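Long-range contacts in Low molecular weight heat shock protein (Xanthomonas axonopodis pv. citri, PDB 3GT6), which probably acts as a molecular chaperone of the small heat shock (Hsp20/alpha-crystallin) family, holding stress-unfolded proteins against aggregation: residues P8-K13 / L21-P26; A4-R9 / G67-R72; L42-E47 / L93-P98. All coordinates share one frame; numbering follows the deposited sequence.

Contact 1: P8-K13 / L21-P26; sequences PRVDIK and LYADLP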
# COMPACT_ATOMS: atom_id res chain seq x y z
N PRO A 8 -3.33 -3.87 8.08
CA PRO A 8 -2.44 -3.93 6.94
C PRO A 8 -2.06 -5.39 6.68
O PRO A 8 -1.89 -6.20 7.64
CB PRO A 8 -1.21 -3.17 7.44
CG PRO A 8 -1.75 -2.21 8.51
CD PRO A 8 -2.92 -2.91 9.11
N ARG A 9 -1.95 -5.74 5.42
CA ARG A 9 -1.48 -7.07 4.99
C ARG A 9 0.01 -7.24 5.22
O ARG A 9 0.84 -6.38 4.81
CB ARG A 9 -1.71 -7.25 3.47
CG ARG A 9 -3.12 -6.94 3.03
CD ARG A 9 -3.94 -8.09 3.25
NE ARG A 9 -5.26 -8.00 2.58
CZ ARG A 9 -6.28 -8.72 3.00
NH1 ARG A 9 -6.10 -9.56 4.04
NH2 ARG A 9 -7.44 -8.66 2.42
N VAL A 10 0.37 -8.35 5.87
CA VAL A 10 1.75 -8.65 6.12
C VAL A 10 2.02 -10.09 5.67
O VAL A 10 1.25 -10.96 6.04
CB VAL A 10 1.99 -8.55 7.63
CG1 VAL A 10 3.38 -8.81 7.96
CG2 VAL A 10 1.61 -7.08 8.09
N ASP A 11 3.13 -10.32 4.95
CA ASP A 11 3.60 -11.66 4.71
C ASP A 11 4.76 -11.86 5.63
O ASP A 11 5.50 -10.91 5.94
CB ASP A 11 4.14 -11.77 3.30
CG ASP A 11 3.08 -11.60 2.27
OD1 ASP A 11 1.89 -11.70 2.64
OD2 ASP A 11 3.45 -11.28 1.12
N ILE A 12 4.92 -13.09 6.12
CA ILE A 12 6.03 -13.30 7.00
C ILE A 12 6.73 -14.55 6.47
O ILE A 12 6.09 -15.54 6.18
CB ILE A 12 5.55 -13.55 8.39
CG1 ILE A 12 4.78 -12.32 8.88
CG2 ILE A 12 6.78 -13.85 9.38
CD1 ILE A 12 4.10 -12.62 10.25
N LYS A 13 8.05 -14.49 6.39
CA LYS A 13 8.83 -15.55 5.87
C LYS A 13 9.89 -15.88 6.91
O LYS A 13 10.45 -14.99 7.56
CB LYS A 13 9.49 -15.02 4.60
CG LYS A 13 10.56 -15.86 4.01
CD LYS A 13 11.20 -15.32 2.72
CE LYS A 13 12.17 -14.20 2.99
NZ LYS A 13 12.93 -13.85 1.77
N LEU A 21 9.45 -9.82 7.40
CA LEU A 21 8.04 -9.46 7.32
C LEU A 21 7.96 -8.39 6.30
O LEU A 21 8.77 -7.49 6.24
CB LEU A 21 7.45 -8.95 8.65
CG LEU A 21 7.53 -9.86 9.86
CD1 LEU A 21 8.94 -9.80 10.45
CD2 LEU A 21 6.51 -9.43 10.90
N TYR A 22 6.99 -8.52 5.43
CA TYR A 22 6.71 -7.47 4.45
C TYR A 22 5.32 -6.95 4.74
O TYR A 22 4.39 -7.75 4.71
CB TYR A 22 6.62 -8.14 3.07
CG TYR A 22 7.84 -8.96 2.74
CD1 TYR A 22 8.93 -8.39 2.10
CD2 TYR A 22 7.88 -10.34 3.03
CE1 TYR A 22 10.06 -9.12 1.78
CE2 TYR A 22 9.01 -11.10 2.70
CZ TYR A 22 10.10 -10.47 2.09
OH TYR A 22 11.21 -11.17 1.76
N ALA A 23 5.17 -5.66 5.00
CA ALA A 23 3.91 -5.11 5.43
C ALA A 23 3.51 -4.08 4.39
O ALA A 23 4.31 -3.18 4.04
CB ALA A 23 4.09 -4.45 6.77
N ASP A 24 2.30 -4.20 3.86
CA ASP A 24 1.80 -3.21 2.91
C ASP A 24 1.24 -2.12 3.76
O ASP A 24 0.14 -2.25 4.35
CB ASP A 24 0.65 -3.82 2.08
CG ASP A 24 1.16 -4.70 0.94
OD1 ASP A 24 2.35 -4.76 0.68
OD2 ASP A 24 0.36 -5.30 0.25
N LEU A 25 1.98 -1.02 3.76
CA LEU A 25 1.66 0.14 4.58
C LEU A 25 1.70 1.32 3.63
O LEU A 25 2.48 2.24 3.83
CB LEU A 25 2.70 0.29 5.71
CG LEU A 25 2.56 -0.85 6.73
CD1 LEU A 25 3.62 -0.84 7.80
CD2 LEU A 25 1.20 -0.74 7.36
N PRO A 26 0.83 1.31 2.60
CA PRO A 26 0.93 2.42 1.68
C PRO A 26 0.56 3.77 2.36
O PRO A 26 -0.29 3.82 3.23
CB PRO A 26 -0.14 2.09 0.62
CG PRO A 26 -1.12 1.08 1.32
CD PRO A 26 -0.19 0.30 2.21
O HOH W 1 -2.25 -3.36 3.69
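Ile12 and Leu21 run alongside each other in the same direction, Ile12 CG1 resting 3.8 Å from Leu21 CG. They form a non-hydrogen-bonded pair of the antiparallel hairpin 10-14/18-24, and their face of the sheet also carries the next such pair, Val10 and Ala23. Val10 has CG1 anti to its N (chi1 -178°), which turns that branch toward Leu21 CB and leaves CG2 to meet Ala23 CB at 3.8 Å. The intervening hydrogen-bonded pair, Asp11 and Tyr22, sends its side chains to the other face. Its two backbone bonds, Asp11 N to Tyr22 O and Tyr22 N to Asp11 O, are both 2.9 Å. The Tyr22 ring reaches along the hairpin past the CB of Asp11 until its hydroxyl meets Lys13. There the lysine chain, bent at chi3 (77°), brings CE to the ring edge and NZ to a weak hydrogen bond with Tyr22 OH at 3.2 Å. Beyond Val10 a straight bond of 2.8 Å from Asp24 N to Arg9 O continues the pairing. The strands then part, and a water bridges Arg9 N and Asp24 O. Beside it the Pro8 ring presses tightly on a Leu25 methyl, Pro8 CB to Leu25 CD2 3.4 Å. The carboxylates of Asp11 and Asp24 both turn to the second subunit: Arg64 of that subunit forms a salt bridge with each, Glu63 N of the same subunit bonds Asp11 OD1, and its Arg48 joins at Asp24. Their mutual repulsion is therefore probably offset. Within the chain, strand 18-24 continues the sheet into strand 92-98, while Val10, Ile12 and Leu21 pack on Phe73 of strand 67-74; Ile12 and Lys13 pair with an antiparallel strand of the second subunit, extending the sheet into the partner chain.

Contact 2: A4-R9 / G67-R72; sequences AQWVPR and GSFHRR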
# COMPACT_ATOMS: atom_id res chain seq x y z
N ALA A 4 -5.97 -0.19 15.93
CA ALA A 4 -6.37 -1.24 14.95
C ALA A 4 -7.72 -0.95 14.29
O ALA A 4 -8.65 -1.75 14.33
CB ALA A 4 -6.31 -2.71 15.54
N GLN A 5 -7.81 0.22 13.67
CA GLN A 5 -8.93 0.61 12.77
C GLN A 5 -8.89 -0.09 11.38
O GLN A 5 -9.91 -0.10 10.65
CB GLN A 5 -8.95 2.15 12.57
CG GLN A 5 -9.07 2.94 13.87
CD GLN A 5 -8.82 4.42 13.68
OE1 GLN A 5 -7.67 4.90 13.73
NE2 GLN A 5 -9.93 5.18 13.50
N TRP A 6 -7.69 -0.57 11.02
CA TRP A 6 -7.41 -1.34 9.80
C TRP A 6 -6.24 -2.28 10.04
O TRP A 6 -5.46 -2.10 10.95
CB TRP A 6 -7.14 -0.52 8.55
CG TRP A 6 -5.83 0.15 8.40
CD1 TRP A 6 -5.35 1.14 9.19
CD2 TRP A 6 -4.90 0.03 7.31
NE1 TRP A 6 -4.15 1.63 8.69
CE2 TRP A 6 -3.85 0.98 7.53
CE3 TRP A 6 -4.84 -0.75 6.17
CZ2 TRP A 6 -2.73 1.13 6.68
CZ3 TRP A 6 -3.71 -0.62 5.36
CH2 TRP A 6 -2.69 0.33 5.60
N VAL A 7 -6.16 -3.28 9.16
CA VAL A 7 -5.33 -4.42 9.41
C VAL A 7 -4.48 -4.56 8.12
O VAL A 7 -4.90 -5.21 7.16
CB VAL A 7 -6.20 -5.69 9.77
CG1 VAL A 7 -5.31 -6.92 10.18
CG2 VAL A 7 -7.23 -5.34 10.95
N PRO A 8 -3.33 -3.87 8.08
CA PRO A 8 -2.44 -3.93 6.94
C PRO A 8 -2.06 -5.39 6.68
O PRO A 8 -1.89 -6.20 7.64
CB PRO A 8 -1.21 -3.17 7.44
CG PRO A 8 -1.75 -2.21 8.51
CD PRO A 8 -2.92 -2.91 9.11
N ARG A 9 -1.95 -5.74 5.42
CA ARG A 9 -1.48 -7.07 4.99
C ARG A 9 0.01 -7.24 5.22
O ARG A 9 0.84 -6.38 4.81
CB ARG A 9 -1.71 -7.25 3.47
CG ARG A 9 -3.12 -6.94 3.03
CD ARG A 9 -3.94 -8.09 3.25
NE ARG A 9 -5.26 -8.00 2.58
CZ ARG A 9 -6.28 -8.72 3.00
NH1 ARG A 9 -6.10 -9.56 4.04
NH2 ARG A 9 -7.44 -8.66 2.42
N GLY A 67 -6.08 4.85 9.33
CA GLY A 67 -6.28 4.86 10.75
C GLY A 67 -5.11 4.15 11.39
O GLY A 67 -4.10 3.86 10.75
N SER A 68 -5.27 3.90 12.66
CA SER A 68 -4.20 3.34 13.44
C SER A 68 -4.15 1.86 13.08
O SER A 68 -5.19 1.25 12.82
CB SER A 68 -4.55 3.47 14.93
OG SER A 68 -5.79 2.84 15.09
N PHE A 69 -2.97 1.28 13.08
CA PHE A 69 -2.95 -0.16 12.92
C PHE A 69 -1.96 -0.64 13.96
O PHE A 69 -1.10 0.14 14.42
CB PHE A 69 -2.41 -0.53 11.50
CG PHE A 69 -1.14 0.17 11.15
CD1 PHE A 69 0.09 -0.42 11.40
CD2 PHE A 69 -1.18 1.46 10.59
CE1 PHE A 69 1.26 0.25 11.08
CE2 PHE A 69 -0.04 2.14 10.27
CZ PHE A 69 1.21 1.55 10.54
N HIS A 70 -2.05 -1.92 14.29
CA HIS A 70 -1.17 -2.48 15.20
C HIS A 70 -1.19 -3.95 14.88
O HIS A 70 -2.09 -4.66 15.28
CB HIS A 70 -1.69 -2.26 16.63
CG HIS A 70 -0.75 -2.73 17.68
ND1 HIS A 70 -0.95 -2.48 19.02
CD2 HIS A 70 0.37 -3.49 17.60
CE1 HIS A 70 0.04 -3.01 19.71
NE2 HIS A 70 0.86 -3.62 18.87
N ARG A 71 -0.24 -4.38 14.06
CA ARG A 71 -0.15 -5.75 13.64
C ARG A 71 0.77 -6.40 14.63
O ARG A 71 1.79 -5.82 15.00
CB ARG A 71 0.50 -5.77 12.24
CG ARG A 71 -0.31 -5.05 11.25
CD ARG A 71 -1.78 -5.53 11.21
NE ARG A 71 -1.84 -6.64 10.31
CZ ARG A 71 -2.01 -7.92 10.65
NH1 ARG A 71 -2.01 -8.85 9.70
NH2 ARG A 71 -2.17 -8.25 11.91
N ARG A 72 0.42 -7.58 15.09
CA ARG A 72 1.28 -8.30 15.99
C ARG A 72 1.48 -9.74 15.49
O ARG A 72 0.54 -10.40 15.04
CB ARG A 72 0.60 -8.41 17.37
CG ARG A 72 0.47 -7.05 18.12
CD ARG A 72 -0.59 -7.12 19.28
NE ARG A 72 -0.02 -7.66 20.48
CZ ARG A 72 0.93 -7.05 21.20
NH1 ARG A 72 1.44 -5.85 20.82
NH2 ARG A 72 1.42 -7.65 22.28
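Gln5 OE1 accepts two hydrogen bonds from Ser68, one from the backbone N at 2.8 Å and one from OG at 3.1 Å, so a single side-chain oxygen grips both donors of the serine. Segment 4-9, near the start of the crystallised fragment, thereby folds over strand 67-74, an outermost strand of its sheet in the immunoglobulin-like alpha-crystallin sandwich. Gln5 N returns a bond to Ser68 O. Gly67, whose CA passes 3.3 Å from Gln5 OE1, leaves room for the amide and offers its own O in the plane of the Trp6 ring, where NE1 makes a weak bond. CB of Phe69 lies over a face of the Trp6 five-membered ring in a CH-pi contact, and the two aromatic planes stand steeply inclined, at 78°. Phe69 CB also meets Pro8 CD at 3.4 Å. Farther along the strand, Arg71 bends at chi2 and chi3, bringing its guanidinium alongside Val7 and Pro8; Glu63 of the second subunit forms a salt bridge with its NH1. The Arg71 guanidinium is held at its edge and on one face: Arg71 NE donates almost straight to Pro8 O at 2.7 Å, while Val7 CG1 sits 3.4 Å above the guanidinium plane, over its centre.

Contact 3: L42-E47 / L93-P98; sequences LSIRGE and LEIRIP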
# COMPACT_ATOMS: atom_id res chain seq x y z
N LEU A 42 6.29 -9.54 17.64
CA LEU A 42 6.69 -8.46 16.73
C LEU A 42 5.50 -7.55 16.53
O LEU A 42 4.43 -8.03 16.10
CB LEU A 42 7.11 -9.10 15.40
CG LEU A 42 7.82 -8.23 14.34
CD1 LEU A 42 6.85 -7.31 13.66
CD2 LEU A 42 8.94 -7.43 14.95
N SER A 43 5.62 -6.27 16.81
CA SER A 43 4.53 -5.39 16.46
C SER A 43 4.92 -4.40 15.42
O SER A 43 6.09 -3.93 15.31
CB SER A 43 3.99 -4.55 17.67
OG SER A 43 3.84 -5.41 18.75
N ILE A 44 3.92 -4.03 14.67
CA ILE A 44 4.11 -3.03 13.63
C ILE A 44 2.97 -2.07 13.84
O ILE A 44 1.81 -2.44 13.75
CB ILE A 44 3.92 -3.60 12.24
CG1 ILE A 44 4.73 -4.87 12.09
CG2 ILE A 44 4.15 -2.44 11.16
CD1 ILE A 44 4.59 -5.57 10.65
N ARG A 45 3.28 -0.85 14.21
CA ARG A 45 2.13 -0.01 14.50
C ARG A 45 2.38 1.38 14.04
O ARG A 45 3.55 1.79 13.85
CB ARG A 45 1.73 -0.05 15.98
CG ARG A 45 2.75 0.41 16.89
CD ARG A 45 2.38 0.07 18.42
NE ARG A 45 1.07 0.63 18.76
CZ ARG A 45 0.58 0.72 20.02
NH1 ARG A 45 1.31 0.30 21.06
NH2 ARG A 45 -0.62 1.24 20.23
N GLY A 46 1.28 2.11 13.90
CA GLY A 46 1.40 3.46 13.46
C GLY A 46 0.03 3.91 13.06
O GLY A 46 -0.95 3.30 13.43
N GLU A 47 -0.03 4.99 12.33
CA GLU A 47 -1.30 5.52 12.03
C GLU A 47 -1.28 6.06 10.64
O GLU A 47 -0.50 6.90 10.31
CB GLU A 47 -1.66 6.61 13.03
CG GLU A 47 -3.09 7.01 12.85
CD GLU A 47 -3.47 8.21 13.65
OE1 GLU A 47 -2.87 8.44 14.70
OE2 GLU A 47 -4.37 8.92 13.20
N LEU A 93 6.83 -2.05 3.93
CA LEU A 93 7.85 -2.02 4.95
C LEU A 93 8.42 -3.44 5.03
O LEU A 93 7.67 -4.40 5.10
CB LEU A 93 7.27 -1.57 6.30
CG LEU A 93 8.34 -1.37 7.36
CD1 LEU A 93 9.16 -0.12 7.00
CD2 LEU A 93 7.69 -1.23 8.69
N GLU A 94 9.73 -3.54 4.97
CA GLU A 94 10.36 -4.79 5.02
C GLU A 94 11.13 -4.86 6.31
O GLU A 94 12.03 -4.05 6.56
CB GLU A 94 11.32 -4.92 3.83
CG GLU A 94 11.89 -6.27 3.85
CD GLU A 94 12.77 -6.56 2.65
OE1 GLU A 94 12.37 -6.25 1.51
OE2 GLU A 94 13.85 -7.08 2.89
N ILE A 95 10.74 -5.79 7.17
CA ILE A 95 11.35 -5.89 8.45
C ILE A 95 12.16 -7.18 8.46
O ILE A 95 11.62 -8.24 8.20
CB ILE A 95 10.29 -6.04 9.51
CG1 ILE A 95 9.38 -4.82 9.44
CG2 ILE A 95 10.93 -6.30 10.87
CD1 ILE A 95 8.08 -4.99 10.22
N ARG A 96 13.44 -7.09 8.76
CA ARG A 96 14.33 -8.20 8.69
C ARG A 96 14.84 -8.46 10.07
O ARG A 96 15.19 -7.53 10.78
CB ARG A 96 15.47 -7.85 7.74
CG ARG A 96 14.98 -7.55 6.31
CD ARG A 96 16.17 -7.15 5.41
NE ARG A 96 16.98 -8.34 5.08
CZ ARG A 96 16.66 -9.31 4.19
NH1 ARG A 96 15.58 -9.22 3.45
NH2 ARG A 96 17.48 -10.35 4.00
N ILE A 97 14.79 -9.71 10.49
CA ILE A 97 15.17 -10.06 11.83
C ILE A 97 16.04 -11.32 11.73
O ILE A 97 15.58 -12.36 11.33
CB ILE A 97 13.99 -10.39 12.64
CG1 ILE A 97 12.91 -9.33 12.42
CG2 ILE A 97 14.43 -10.47 14.03
CD1 ILE A 97 11.65 -9.54 13.22
N PRO A 98 17.32 -11.20 12.05
CA PRO A 98 18.14 -12.42 12.05
C PRO A 98 17.68 -13.36 13.12
O PRO A 98 17.04 -12.97 14.10
CB PRO A 98 19.52 -11.92 12.43
CG PRO A 98 19.37 -10.55 12.96
CD PRO A 98 17.96 -10.07 12.72
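Strands 42-47 and 93-98 run nearly antiparallel, their directions 154° apart, but their axes come no closer than 10.6 Å. That spacing is that of two layers of a beta sandwich: the strands belong to opposing sheets of the alpha-crystallin domain, and side chains alone bridge the gap. Alternate residues point inward, Leu42 and Ile44 from one sheet, Leu93, Ile95 and Ile97 from the other. Ile44 and Ile95, whose CA atoms are the nearest across the gap, meet through their terminal methyls, CD1 to CD1 at 3.6 Å. Both isoleucines hold CG1 anti to the carbonyl carbon and keep the chain extended beyond it (chi2 179° and 167°), which carries each CD1 toward the opposing sheet. Ile95 CD1 also touches Ile44 CG1 at 3.8 Å, so its methyl lies against the flank of the partner as well as its end. Toward the start of strand 42-47, Leu42 crosses Ile97 at a slant and sets Leu42 CD2 against Ile97 CD1, again at 3.8 Å. Leu42 CD1 approaches Ile95 CD1 more loosely, at 4.3 Å, making the leucine fork straddle two isoleucines. Leu93 reaches Ile44 CG2 only at the limit of contact, through Leu93 CD2 at 4.5 Å. Val35 packs on Leu93 and Ile95, Ile33 on Ile44 and Leu93, and Phe69 on Ile44, all within the same apolar layer. On the outer side of strand 93-98, Arg96 NH1 forms a salt bridge with Glu94 OE2 at 2.8 Å, pointing away from this interior. With aliphatic carbons alone meeting between the segments, the attachment probably rests on dispersion and exclusion of water, and depends on the fit of the methyls, since no directional polar bond links the two segments.

Contact 3 lies in the core of the sandwich and joins its two sheets through aliphatic methyls. Contact 1 is also buried but works within one sheet, by backbone bonds between neighbouring strands. The two meet where strand 18-24 lies beside strand 92-98 and where Leu21 packs on Leu42. Contact 2, partly exposed, relies most on side-chain hydrogen bonds, fastening segment 4-9 to the strand that pairs with 41-48. Contacts 1 and 2 share Pro8 and Arg9, as the same chain passes from one sheet to the other. In these three contacts the charged groups that reach the second subunit lie in contacts 1 and 2, whereas contact 3 is wholly apolar between its segments.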